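Local structure of ABC-type transport auxiliary lipoprotein component domain-containing protein (Xanthomonas campestris pv. campestris, 2IQI) at residues L166-V169 with T170-V174. The protein is of unknown function but is probably an auxiliary lipoprotein component that assists an ABC-type transporter at the cell envelope. Sequence-based numbering, arbitrary orientation.
Sequences LTQV and TTELV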
loop_
_atom_site.group_PDB
_atom_site.type_symbol
_atom_site.label_atom_id
_atom_site.label_comp_id
_atom_site.label_asym_id
_atom_site.label_seq_id
_atom_site.Cartn_x
_atom_site.Cartn_y
_atom_site.Cartn_z
ATOM N N LEU A 166 1.765 -1.675 6.232
ATOM C CA LEU A 166 0.705 -1.898 5.295
ATOM C C LEU A 166 -0.533 -1.241 5.778
ATOM O O LEU A 166 -1.202 -0.586 4.983
ATOM C CB LEU A 166 0.395 -3.380 5.137
ATOM C CG LEU A 166 0.961 -3.962 3.864
ATOM C CD1 LEU A 166 1.242 -5.459 4.052
ATOM C CD2 LEU A 166 0.011 -3.652 2.734
ATOM N N THR A 167 -0.861 -1.439 7.061
ATOM C CA THR A 167 -2.120 -0.941 7.602
ATOM C C THR A 167 -2.101 0.586 7.544
ATOM O O THR A 167 -3.051 1.201 7.037
ATOM C CB THR A 167 -2.387 -1.470 9.019
ATOM O OG1 THR A 167 -2.510 -2.890 8.967
ATOM C CG2 THR A 167 -3.677 -0.885 9.626
ATOM N N GLN A 168 -0.999 1.190 7.994
ATOM C CA GLN A 168 -0.876 2.653 7.978
ATOM C C GLN A 168 -0.901 3.285 6.567
ATOM O O GLN A 168 -1.621 4.261 6.380
ATOM C CB GLN A 168 0.315 3.132 8.804
ATOM C CG GLN A 168 0.519 4.613 8.756
ATOM C CD GLN A 168 1.773 5.100 9.497
ATOM O OE1 GLN A 168 2.277 4.440 10.399
ATOM N NE2 GLN A 168 2.256 6.280 9.123
ATOM N N VAL A 169 -0.170 2.740 5.581
ATOM C CA VAL A 169 -0.182 3.343 4.229
ATOM C C VAL A 169 -1.547 3.205 3.574
ATOM O O VAL A 169 -1.998 4.148 2.930
ATOM C CB VAL A 169 1.022 2.902 3.269
ATOM C CG1 VAL A 169 0.804 1.562 2.586
ATOM C CG2 VAL A 169 1.303 3.964 2.227
ATOM N N THR A 170 -2.203 2.048 3.754
ATOM C CA THR A 170 -3.518 1.789 3.175
ATOM C C THR A 170 -4.501 2.796 3.777
ATOM O O THR A 170 -5.355 3.318 3.077
ATOM C CB THR A 170 -4.006 0.340 3.474
ATOM O OG1 THR A 170 -3.082 -0.604 2.931
ATOM C CG2 THR A 170 -5.373 0.056 2.899
ATOM N N THR A 171 -4.371 3.077 5.076
ATOM C CA THR A 171 -5.280 4.020 5.749
ATOM C C THR A 171 -5.095 5.425 5.150
ATOM O O THR A 171 -6.055 6.212 5.003
ATOM C CB THR A 171 -5.041 4.048 7.278
ATOM O OG1 THR A 171 -5.318 2.758 7.822
ATOM C CG2 THR A 171 -5.942 4.991 7.922
ATOM N N GLU A 172 -3.856 5.750 4.815
ATOM C CA GLU A 172 -3.583 7.061 4.274
ATOM C C GLU A 172 -4.087 7.128 2.830
ATOM O O GLU A 172 -4.482 8.186 2.361
ATOM C CB GLU A 172 -2.087 7.399 4.395
ATOM C CG GLU A 172 -1.623 7.765 5.814
ATOM C CD GLU A 172 -0.061 7.940 5.971
ATOM O OE1 GLU A 172 0.684 8.273 4.981
ATOM O OE2 GLU A 172 0.416 7.760 7.135
ATOM N N LEU A 173 -4.082 5.997 2.139
ATOM C CA LEU A 173 -4.471 5.988 0.735
ATOM C C LEU A 173 -5.969 6.148 0.581
ATOM O O LEU A 173 -6.453 6.990 -0.163
ATOM C CB LEU A 173 -4.070 4.679 0.082
ATOM C CG LEU A 173 -2.682 4.647 -0.504
ATOM C CD1 LEU A 173 -2.216 3.199 -0.815
ATOM C CD2 LEU A 173 -2.832 5.494 -1.750
ATOM N N VAL A 174 -6.683 5.304 1.298
ATOM C CA VAL A 174 -8.094 5.288 1.264
ATOM C C VAL A 174 -8.660 6.676 1.554
ATOM O O VAL A 174 -9.575 7.143 0.851
ATOM C CB VAL A 174 -8.603 4.234 2.221
ATOM C CG1 VAL A 174 -10.066 4.458 2.553
ATOM C CG2 VAL A 174 -8.422 2.865 1.594
#
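Leu166 O accepts two hydrogen bonds from Thr170, one from OG1 at 2.8 Å and one from N at 3.1 Å, and the two donors approach from opposite faces of the carbonyl plane. One residue further on, the pattern recurs: Thr167 O takes Thr171 OG1 at 2.9 Å and Thr171 N at 3.0 Å, again from opposite faces, with the hydroxyl above the carbonyl plane. In both threonines OG1 stands beside the backbone N (chi1 -60° for Thr170), the placement that turns the hydroxyl back to the carbonyl four residues earlier, a familiar feature of threonine within alpha-helices, and gives the hydroxyl of buried Thr170 an acceptor within its own helix. Gln168 and Glu172 run side by side in the same direction, and Gln168 NE2 donates to Glu172 OE2 (3.1 Å, N-H...O angle 164°). The carboxylate oxygen lies almost in the amide plane, although the two flat groups are turned 48° apart; Gln168 OE1 is hydrogen-bonded to Arg148 NH1. These i to i+4 links belong to the long helix 155-185, which lies against the sheet through Val169 and Leu173 on Phe144 of strand 137-149 and Leu126 of strand 121-132, while Leu166 and Thr170 pack against Ser76 of helix 69-82.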